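Local coordinates for protein sortase, SrtB family (Streptococcus pneumoniae PCS8235, PDB 4Y4Q) that probably acts as a class B sortase, a transpeptidase that takes part in forming the type II pilus of the pneumococcus, at residues E168-I182 / Y196-I210. Numbering follows the deposited sequence.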
ATOM      1  N   GLU A 168       0.495  -7.501  -7.364  1.00 29.13           N
ATOM      2  CA  GLU A 168       1.127  -7.070  -8.601  1.00 30.08           C
ATOM      3  C   GLU A 168       1.096  -5.556  -8.668  1.00 30.45           C
ATOM      4  O   GLU A 168       0.030  -4.966  -8.772  1.00 27.78           O
ATOM      5  CB  GLU A 168       0.414  -7.677  -9.804  1.00 33.68           C
ATOM      6  CG  GLU A 168       1.045  -7.301 -11.139  1.00 43.27           C
ATOM      7  CD  GLU A 168       0.595  -8.202 -12.281  1.00 53.60           C
ATOM      8  OE1 GLU A 168      -0.301  -9.054 -12.072  1.00 53.10           O
ATOM      9  OE2 GLU A 168       1.151  -8.064 -13.391  1.00 60.87           O
ATOM     10  N   ILE A 169       2.257  -4.914  -8.583  1.00 28.48           N
ATOM     11  CA  ILE A 169       2.300  -3.456  -8.660  1.00 26.22           C
ATOM     12  C   ILE A 169       1.948  -2.975 -10.078  1.00 29.93           C
ATOM     13  O   ILE A 169       2.465  -3.514 -11.065  1.00 32.89           O
ATOM     14  CB  ILE A 169       3.682  -2.925  -8.228  1.00 26.28           C
ATOM     15  CG1 ILE A 169       3.891  -3.171  -6.736  1.00 27.31           C
ATOM     16  CG2 ILE A 169       3.810  -1.439  -8.504  1.00 18.96           C
ATOM     17  CD1 ILE A 169       5.283  -2.843  -6.276  1.00 26.19           C
ATOM     18  N   PHE A 170       1.074  -1.971 -10.196  1.00 27.54           N
ATOM     19  CA  PHE A 170       0.804  -1.401 -11.523  1.00 23.27           C
ATOM     20  C   PHE A 170       1.030   0.103 -11.649  1.00 26.91           C
ATOM     21  O   PHE A 170       0.928   0.653 -12.745  1.00 33.32           O
ATOM     22  CB  PHE A 170      -0.605  -1.747 -12.017  1.00 27.78           C
ATOM     23  CG  PHE A 170      -1.699  -1.191 -11.161  1.00 30.19           C
ATOM     24  CD1 PHE A 170      -2.208   0.084 -11.388  1.00 32.09           C
ATOM     25  CD2 PHE A 170      -2.220  -1.940 -10.122  1.00 35.16           C
ATOM     26  CE1 PHE A 170      -3.230   0.597 -10.587  1.00 29.38           C
ATOM     27  CE2 PHE A 170      -3.231  -1.431  -9.319  1.00 34.11           C
ATOM     28  CZ  PHE A 170      -3.732  -0.164  -9.557  1.00 34.77           C
ATOM     29  N   GLU A 171       1.327   0.781 -10.552  1.00 28.30           N
ATOM     30  CA  GLU A 171       1.477   2.231 -10.638  1.00 30.18           C
ATOM     31  C   GLU A 171       2.344   2.834  -9.537  1.00 25.18           C
ATOM     32  O   GLU A 171       2.314   2.374  -8.385  1.00 29.83           O
ATOM     33  CB  GLU A 171       0.094   2.926 -10.655  1.00 27.80           C
ATOM     34  CG  GLU A 171       0.190   4.439 -10.540  1.00 29.76           C
ATOM     35  CD  GLU A 171      -1.133   5.179 -10.746  1.00 38.42           C
ATOM     36  OE1 GLU A 171      -2.152   4.547 -11.114  1.00 37.21           O
ATOM     37  OE2 GLU A 171      -1.143   6.413 -10.536  1.00 31.75           O
ATOM     38  N   MET A 172       3.122   3.857  -9.892  1.00 23.14           N
ATOM     39  CA  MET A 172       3.718   4.733  -8.880  1.00 31.40           C
ATOM     40  C   MET A 172       3.299   6.169  -9.172  1.00 35.20           C
ATOM     41  O   MET A 172       3.256   6.603 -10.337  1.00 31.72           O
ATOM     42  CB  MET A 172       5.249   4.641  -8.893  1.00 33.62           C
ATOM     43  CG  MET A 172       5.926   5.073  -7.586  1.00 41.16           C
ATOM     44  SD  MET A 172       6.350   6.830  -7.461  1.00 57.99           S
ATOM     45  CE  MET A 172       6.610   7.171  -9.150  1.00 28.79           C
ATOM     46  N   LEU A 173       3.000   6.926  -8.127  1.00 20.41           N
ATOM     47  CA  LEU A 173       2.692   8.322  -8.366  1.00 30.66           C
ATOM     48  C   LEU A 173       3.198   9.152  -7.224  1.00 26.59           C
ATOM     49  O   LEU A 173       3.453   8.614  -6.142  1.00 28.85           O
ATOM     50  CB  LEU A 173       1.188   8.533  -8.601  1.00 38.99           C
ATOM     51  CG  LEU A 173       0.096   8.018  -7.657  1.00 45.10           C
ATOM     52  CD1 LEU A 173       0.247   8.609  -6.309  1.00 58.22           C
ATOM     53  CD2 LEU A 173      -1.258   8.463  -8.168  1.00 49.67           C
ATOM     54  N   GLU A 174       3.338  10.451  -7.466  1.00 29.34           N
ATOM     55  CA  GLU A 174       3.677  11.405  -6.414  1.00 36.64           C
ATOM     56  C   GLU A 174       2.548  12.415  -6.331  1.00 31.37           C
ATOM     57  O   GLU A 174       2.059  12.890  -7.358  1.00 37.39           O
ATOM     58  CB  GLU A 174       5.018  12.101  -6.716  1.00 48.94           C
ATOM     59  CG  GLU A 174       6.224  11.140  -6.694  1.00 64.07           C
ATOM     60  CD  GLU A 174       7.546  11.796  -7.108  1.00 82.73           C
ATOM     61  OE1 GLU A 174       7.538  12.970  -7.549  1.00 92.44           O
ATOM     62  OE2 GLU A 174       8.599  11.128  -6.995  1.00 85.57           O
ATOM     63  N   VAL A 175       2.123  12.733  -5.112  1.00 27.75           N
ATOM     64  CA  VAL A 175       0.977  13.617  -4.905  1.00 36.60           C
ATOM     65  C   VAL A 175       1.200  14.439  -3.662  1.00 39.42           C
ATOM     66  O   VAL A 175       2.113  14.160  -2.879  1.00 41.12           O
ATOM     67  CB  VAL A 175      -0.321  12.812  -4.658  1.00 39.80           C
ATOM     68  CG1 VAL A 175      -0.751  12.064  -5.902  1.00 39.70           C
ATOM     69  CG2 VAL A 175      -0.117  11.842  -3.497  1.00 34.83           C
ATOM     70  N   ASP A 176       0.348  15.437  -3.470  1.00 37.37           N
ATOM     71  CA  ASP A 176       0.357  16.214  -2.245  1.00 39.59           C
ATOM     72  C   ASP A 176      -0.451  15.460  -1.193  1.00 41.16           C
ATOM     73  O   ASP A 176      -1.347  14.685  -1.532  1.00 43.26           O
ATOM     74  CB  ASP A 176      -0.245  17.587  -2.493  1.00 41.63           C
ATOM     75  CG  ASP A 176      -0.525  18.329  -1.213  1.00 49.18           C
ATOM     76  OD1 ASP A 176       0.416  18.972  -0.696  1.00 51.96           O
ATOM     77  OD2 ASP A 176      -1.682  18.260  -0.722  1.00 47.73           O
ATOM     78  N   ALA A 177      -0.144  15.678   0.080  1.00 43.17           N
ATOM     79  CA  ALA A 177      -0.716  14.847   1.139  1.00 44.99           C
ATOM     80  C   ALA A 177      -2.199  15.123   1.341  1.00 44.87           C
ATOM     81  O   ALA A 177      -2.925  14.277   1.892  1.00 40.06           O
ATOM     82  CB  ALA A 177       0.049  15.059   2.449  1.00 46.47           C
ATOM     83  N   TYR A 178      -2.631  16.315   0.918  1.00 41.53           N
ATOM     84  CA  TYR A 178      -4.017  16.729   1.057  1.00 39.79           C
ATOM     85  C   TYR A 178      -4.776  16.567  -0.264  1.00 42.40           C
ATOM     86  O   TYR A 178      -5.772  17.260  -0.500  1.00 45.01           O
ATOM     87  CB  TYR A 178      -4.103  18.180   1.567  1.00 38.76           C
ATOM     88  CG  TYR A 178      -3.358  18.391   2.867  1.00 43.02           C
ATOM     89  CD1 TYR A 178      -3.121  17.326   3.729  1.00 45.48           C
ATOM     90  CD2 TYR A 178      -2.868  19.642   3.222  1.00 40.63           C
ATOM     91  CE1 TYR A 178      -2.425  17.499   4.912  1.00 45.80           C
ATOM     92  CE2 TYR A 178      -2.169  19.823   4.411  1.00 48.66           C
ATOM     93  CZ  TYR A 178      -1.954  18.741   5.248  1.00 49.02           C
ATOM     94  OH  TYR A 178      -1.263  18.882   6.433  1.00 59.16           O
ATOM     95  N   ASP A 179      -4.315  15.654  -1.116  1.00 32.65           N
ATOM     96  CA  ASP A 179      -5.041  15.339  -2.350  1.00 35.55           C
ATOM     97  C   ASP A 179      -6.138  14.305  -2.079  1.00 29.57           C
ATOM     98  O   ASP A 179      -5.917  13.095  -2.185  1.00 25.63           O
ATOM     99  CB  ASP A 179      -4.094  14.823  -3.432  1.00 43.04           C
ATOM    100  CG  ASP A 179      -4.752  14.748  -4.809  1.00 50.27           C
ATOM    101  OD1 ASP A 179      -5.993  14.593  -4.889  1.00 44.41           O
ATOM    102  OD2 ASP A 179      -4.018  14.843  -5.819  1.00 57.91           O
ATOM    103  N   PHE A 180      -7.327  14.782  -1.742  1.00 29.83           N
ATOM    104  CA  PHE A 180      -8.413  13.881  -1.373  1.00 27.82           C
ATOM    105  C   PHE A 180      -8.943  13.081  -2.562  1.00 33.56           C
ATOM    106  O   PHE A 180      -9.587  12.066  -2.374  1.00 41.28           O
ATOM    107  CB  PHE A 180      -9.512  14.653  -0.660  1.00 29.97           C
ATOM    108  CG  PHE A 180      -9.013  15.428   0.515  1.00 38.30           C
ATOM    109  CD1 PHE A 180      -8.456  14.773   1.604  1.00 39.98           C
ATOM    110  CD2 PHE A 180      -9.067  16.812   0.526  1.00 39.18           C
ATOM    111  CE1 PHE A 180      -7.979  15.494   2.696  1.00 40.62           C
ATOM    112  CE2 PHE A 180      -8.599  17.537   1.619  1.00 43.98           C
ATOM    113  CZ  PHE A 180      -8.060  16.880   2.700  1.00 39.63           C
ATOM    114  N   ASN A 181      -8.647  13.517  -3.783  1.00 32.32           N
ATOM    115  CA  ASN A 181      -8.975  12.716  -4.963  1.00 32.44           C
ATOM    116  C   ASN A 181      -8.356  11.322  -4.871  1.00 38.50           C
ATOM    117  O   ASN A 181      -8.885  10.372  -5.436  1.00 43.83           O
ATOM    118  CB  ASN A 181      -8.456  13.388  -6.241  1.00 27.92           C
ATOM    119  CG  ASN A 181      -9.218  14.637  -6.595  1.00 59.89           C
ATOM    120  OD1 ASN A 181     -10.443  14.613  -6.714  1.00 61.84           O
ATOM    121  ND2 ASN A 181      -8.499  15.746  -6.752  1.00 60.31           N
ATOM    122  N   ILE A 182      -7.222  11.222  -4.176  1.00 30.48           N
ATOM    123  CA  ILE A 182      -6.462   9.973  -4.088  1.00 25.85           C
ATOM    124  C   ILE A 182      -6.679   9.272  -2.748  1.00 23.34           C
ATOM    125  O   ILE A 182      -6.857   8.050  -2.677  1.00 30.44           O
ATOM    126  CB  ILE A 182      -4.965  10.256  -4.203  1.00 25.02           C
ATOM    127  CG1 ILE A 182      -4.658  10.983  -5.518  1.00 24.29           C
ATOM    128  CG2 ILE A 182      -4.136   8.960  -3.960  1.00 20.08           C
ATOM    129  CD1 ILE A 182      -4.935  10.178  -6.754  1.00 30.43           C
ATOM    130  N   TYR A 196     -12.629   6.615  -9.912  1.00 31.07           N
ATOM    131  CA  TYR A 196     -11.464   6.741  -9.032  1.00 33.57           C
ATOM    132  C   TYR A 196     -10.235   6.132  -9.707  1.00 37.71           C
ATOM    133  O   TYR A 196      -9.143   6.699  -9.659  1.00 34.09           O
ATOM    134  CB  TYR A 196     -11.721   6.035  -7.696  1.00 30.04           C
ATOM    135  CG  TYR A 196     -10.535   5.987  -6.744  1.00 26.39           C
ATOM    136  CD1 TYR A 196     -10.225   7.074  -5.940  1.00 31.74           C
ATOM    137  CD2 TYR A 196      -9.768   4.838  -6.610  1.00 25.84           C
ATOM    138  CE1 TYR A 196      -9.165   7.032  -5.047  1.00 28.26           C
ATOM    139  CE2 TYR A 196      -8.687   4.785  -5.711  1.00 24.66           C
ATOM    140  CZ  TYR A 196      -8.400   5.882  -4.943  1.00 26.33           C
ATOM    141  OH  TYR A 196      -7.355   5.849  -4.056  1.00 24.00           O
ATOM    142  N   LEU A 197     -10.428   4.970 -10.326  1.00 41.97           N
ATOM    143  CA  LEU A 197      -9.355   4.256 -11.015  1.00 42.16           C
ATOM    144  C   LEU A 197      -8.844   5.078 -12.192  1.00 42.79           C
ATOM    145  O   LEU A 197      -7.632   5.236 -12.373  1.00 52.66           O
ATOM    146  CB  LEU A 197      -9.893   2.921 -11.519  1.00 51.07           C
ATOM    147  CG  LEU A 197      -8.998   1.691 -11.596  1.00 50.39           C
ATOM    148  CD1 LEU A 197      -8.187   1.514 -10.316  1.00 47.78           C
ATOM    149  CD2 LEU A 197      -9.897   0.498 -11.821  1.00 45.58           C
ATOM    150  N   ASP A 198      -9.776   5.618 -12.975  1.00 38.74           N
ATOM    151  CA  ASP A 198      -9.423   6.371 -14.169  1.00 41.87           C
ATOM    152  C   ASP A 198      -8.562   7.587 -13.829  1.00 38.33           C
ATOM    153  O   ASP A 198      -7.609   7.902 -14.549  1.00 40.06           O
ATOM    154  CB  ASP A 198     -10.679   6.789 -14.937  1.00 51.36           C
ATOM    155  CG  ASP A 198     -11.285   5.649 -15.757  1.00 61.84           C
ATOM    156  OD1 ASP A 198     -10.883   4.484 -15.559  1.00 66.02           O
ATOM    157  OD2 ASP A 198     -12.169   5.922 -16.596  1.00 68.72           O
ATOM    158  N   HIS A 199      -8.889   8.265 -12.735  1.00 32.94           N
ATOM    159  CA  HIS A 199      -8.123   9.442 -12.327  1.00 39.36           C
ATOM    160  C   HIS A 199      -6.763   9.018 -11.792  1.00 36.76           C
ATOM    161  O   HIS A 199      -5.731   9.571 -12.185  1.00 38.89           O
ATOM    162  CB  HIS A 199      -8.869  10.287 -11.276  1.00 36.28           C
ATOM    163  CG  HIS A 199      -8.075  11.456 -10.783  1.00 38.11           C
ATOM    164  ND1 HIS A 199      -7.354  11.424  -9.606  1.00 41.13           N
ATOM    165  CD2 HIS A 199      -7.848  12.675 -11.329  1.00 40.37           C
ATOM    166  CE1 HIS A 199      -6.731  12.580  -9.441  1.00 39.42           C
ATOM    167  NE2 HIS A 199      -7.014  13.353 -10.474  1.00 40.55           N
ATOM    168  N   LEU A 200      -6.776   8.033 -10.895  1.00 34.71           N
ATOM    169  CA  LEU A 200      -5.546   7.480 -10.327  1.00 30.86           C
ATOM    170  C   LEU A 200      -4.523   7.175 -11.427  1.00 31.42           C
ATOM    171  O   LEU A 200      -3.383   7.620 -11.367  1.00 38.30           O
ATOM    172  CB  LEU A 200      -5.866   6.222  -9.520  1.00 36.97           C
ATOM    173  CG  LEU A 200      -4.773   5.634  -8.624  1.00 37.13           C
ATOM    174  CD1 LEU A 200      -4.287   6.656  -7.596  1.00 35.27           C
ATOM    175  CD2 LEU A 200      -5.296   4.396  -7.925  1.00 32.29           C
ATOM    176  N   LEU A 201      -4.950   6.461 -12.459  1.00 31.21           N
ATOM    177  CA  LEU A 201      -4.065   6.143 -13.567  1.00 38.11           C
ATOM    178  C   LEU A 201      -3.594   7.389 -14.327  1.00 43.58           C
ATOM    179  O   LEU A 201      -2.448   7.454 -14.766  1.00 43.47           O
ATOM    180  CB  LEU A 201      -4.746   5.146 -14.514  1.00 44.28           C
ATOM    181  CG  LEU A 201      -4.937   3.755 -13.892  1.00 47.60           C
ATOM    182  CD1 LEU A 201      -5.908   2.886 -14.695  1.00 46.68           C
ATOM    183  CD2 LEU A 201      -3.581   3.048 -13.731  1.00 49.74           C
ATOM    184  N   SER A 202      -4.467   8.383 -14.472  1.00 45.33           N
ATOM    185  CA  SER A 202      -4.137   9.544 -15.299  1.00 41.62           C
ATOM    186  C   SER A 202      -3.018  10.400 -14.709  1.00 40.61           C
ATOM    187  O   SER A 202      -2.361  11.137 -15.437  1.00 54.44           O
ATOM    188  CB  SER A 202      -5.380  10.412 -15.572  1.00 43.86           C
ATOM    189  OG  SER A 202      -5.910  10.949 -14.374  1.00 44.30           O
ATOM    190  N   VAL A 203      -2.803  10.308 -13.400  1.00 38.32           N
ATOM    191  CA  VAL A 203      -1.763  11.109 -12.749  1.00 35.47           C
ATOM    192  C   VAL A 203      -0.520  10.273 -12.395  1.00 36.71           C
ATOM    193  O   VAL A 203       0.338  10.703 -11.612  1.00 34.91           O
ATOM    194  CB  VAL A 203      -2.308  11.824 -11.491  1.00 37.27           C
ATOM    195  CG1 VAL A 203      -3.432  12.792 -11.875  1.00 37.75           C
ATOM    196  CG2 VAL A 203      -2.814  10.809 -10.480  1.00 35.42           C
ATOM    197  N   ALA A 204      -0.424   9.085 -12.989  1.00 30.72           N
ATOM    198  CA  ALA A 204       0.672   8.166 -12.697  1.00 36.42           C
ATOM    199  C   ALA A 204       2.012   8.744 -13.140  1.00 45.28           C
ATOM    200  O   ALA A 204       2.090   9.377 -14.192  1.00 48.28           O
ATOM    201  CB  ALA A 204       0.433   6.843 -13.391  1.00 29.19           C
ATOM    202  N   MET A 205       3.066   8.532 -12.352  1.00 42.95           N
ATOM    203  CA  MET A 205       4.415   8.875 -12.805  1.00 37.40           C
ATOM    204  C   MET A 205       4.992   7.692 -13.587  1.00 35.85           C
ATOM    205  O   MET A 205       5.674   7.872 -14.598  1.00 35.88           O
ATOM    206  CB  MET A 205       5.312   9.260 -11.628  1.00 38.71           C
ATOM    207  CG  MET A 205       6.796   9.387 -12.009  1.00 51.42           C
ATOM    208  SD  MET A 205       7.813  10.165 -10.739  1.00 67.26           S
ATOM    209  CE  MET A 205       9.356  10.405 -11.633  1.00 65.44           C
ATOM    210  N   HIS A 206       4.718   6.478 -13.109  1.00 31.99           N
ATOM    211  CA  HIS A 206       4.938   5.269 -13.906  1.00 27.29           C
ATOM    212  C   HIS A 206       3.702   4.380 -13.755  1.00 30.90           C
ATOM    213  O   HIS A 206       3.022   4.416 -12.725  1.00 34.98           O
ATOM    214  CB  HIS A 206       6.187   4.501 -13.434  1.00 37.21           C
ATOM    215  CG  HIS A 206       7.453   5.301 -13.484  1.00 39.64           C
ATOM    216  ND1 HIS A 206       8.060   5.665 -14.668  1.00 45.75           N
ATOM    217  CD2 HIS A 206       8.227   5.809 -12.494  1.00 39.12           C
ATOM    218  CE1 HIS A 206       9.151   6.365 -14.405  1.00 48.29           C
ATOM    219  NE2 HIS A 206       9.277   6.463 -13.094  1.00 43.74           N
ATOM    220  N   LYS A 207       3.411   3.576 -14.771  1.00 33.18           N
ATOM    221  CA  LYS A 207       2.330   2.605 -14.658  1.00 32.71           C
ATOM    222  C   LYS A 207       2.561   1.504 -15.657  1.00 34.80           C
ATOM    223  O   LYS A 207       3.289   1.699 -16.626  1.00 39.72           O
ATOM    224  CB  LYS A 207       0.968   3.261 -14.922  1.00 31.89           C
ATOM    225  CG  LYS A 207       0.826   3.816 -16.335  1.00 41.10           C
ATOM    226  CD  LYS A 207      -0.531   4.484 -16.515  1.00 44.59           C
ATOM    227  CE  LYS A 207      -0.566   5.295 -17.800  1.00 53.25           C
ATOM    228  NZ  LYS A 207      -1.930   5.810 -18.056  1.00 63.36           N
ATOM    229  N   ARG A 208       1.971   0.336 -15.412  1.00 31.22           N
ATOM    230  CA  ARG A 208       1.973  -0.735 -16.411  1.00 39.40           C
ATOM    231  C   ARG A 208       0.532  -1.105 -16.698  1.00 40.96           C
ATOM    232  O   ARG A 208      -0.317  -1.017 -15.820  1.00 42.40           O
ATOM    233  CB  ARG A 208       2.760  -1.970 -15.939  1.00 35.85           C
ATOM    234  CG  ARG A 208       2.416  -2.458 -14.532  1.00 38.99           C
ATOM    235  CD  ARG A 208       3.120  -3.790 -14.206  1.00 45.11           C
ATOM    236  NE  ARG A 208       4.573  -3.683 -14.334  1.00 39.00           N
ATOM    237  CZ  ARG A 208       5.386  -3.314 -13.350  1.00 35.32           C
ATOM    238  NH1 ARG A 208       4.885  -3.035 -12.155  1.00 22.86           N
ATOM    239  NH2 ARG A 208       6.702  -3.231 -13.562  1.00 36.99           N
ATOM    240  N   ASP A 209       0.256  -1.516 -17.925  1.00 50.77           N
ATOM    241  CA  ASP A 209      -1.094  -1.911 -18.290  1.00 55.20           C
ATOM    242  C   ASP A 209      -1.401  -3.311 -17.754  1.00 58.58           C
ATOM    243  O   ASP A 209      -0.810  -4.286 -18.206  1.00 65.49           O
ATOM    244  CB  ASP A 209      -1.244  -1.882 -19.813  1.00 63.19           C
ATOM    245  CG  ASP A 209      -2.690  -1.791 -20.254  1.00 78.63           C
ATOM    246  OD1 ASP A 209      -3.539  -2.504 -19.672  1.00 85.50           O
ATOM    247  OD2 ASP A 209      -2.983  -0.998 -21.176  1.00 82.55           O
ATOM    248  N   ILE A 210      -2.295  -3.414 -16.770  1.00 57.41           N
ATOM    249  CA  ILE A 210      -2.831  -4.724 -16.371  1.00 54.27           C
ATOM    250  C   ILE A 210      -4.359  -4.728 -16.282  1.00 53.22           C
ATOM    251  O   ILE A 210      -5.003  -3.676 -16.389  1.00 54.52           O
ATOM    252  CB  ILE A 210      -2.224  -5.269 -15.050  1.00 53.71           C
ATOM    253  CG1 ILE A 210      -2.737  -4.500 -13.831  1.00 52.35           C
ATOM    254  CG2 ILE A 210      -0.692  -5.264 -15.098  1.00 54.32           C
ATOM    255  CD1 ILE A 210      -2.226  -5.099 -12.512  1.00 44.22           C
TER
HETATM  256  O   HOH W   1       2.789  11.266 -10.465  1.00 40.06           O
HETATM  257  O   HOH W   2      -8.830   9.270  -8.036  1.00 43.68           O
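At one edge of the sortase beta-barrel, the short strand 206-207 pairs antiparallel with the long strand 163-176, just after the end of helix 190-202, whose last turns pack against that strand at 67°. The pairing carries a classic bulge: M205 and H206 both face M172, whose O accepts from M205 N at 2.8 Å and from H206 N, while M172 N donates back to H206 O. Further along, R208 N bonds to F170 O. The R208 side chain turns back along the strand edge, its bend at chi3 (57°) bringing NH1 to I169 O at 2.7 Å, well above that carbonyl's plane; NH2 goes to F150 O in helix 147-152.

Two faces are packed differently. On the M172 and H206 face, the methionines M172 and M205 lie side by side, and CE of M172 sits tightly against CB of M205 (3.5 Å). On the E171 face the C-terminal end of helix 190-202 packs against the strand. The E171 carboxylate, carried on an extended chain, is buried there with OE2 2.7 Å from L200 O, a spacing that suggests the acid is protonated, and A204 CB beside it. Next to it, L201 CD2 meets the F170 ring at its edge, and I210 CD1 packs on F170 CB at 3.8 Å. CD2 of L173 touches both L200 CD1 and V203 CG2, and I182 CD1 reaches the same leucine methyl from the loop beyond the strand. That loop is tied to the helix by Y196, whose OH donates to I182 O at 2.6 Å, in the plane of both the carbonyl and the phenol ring.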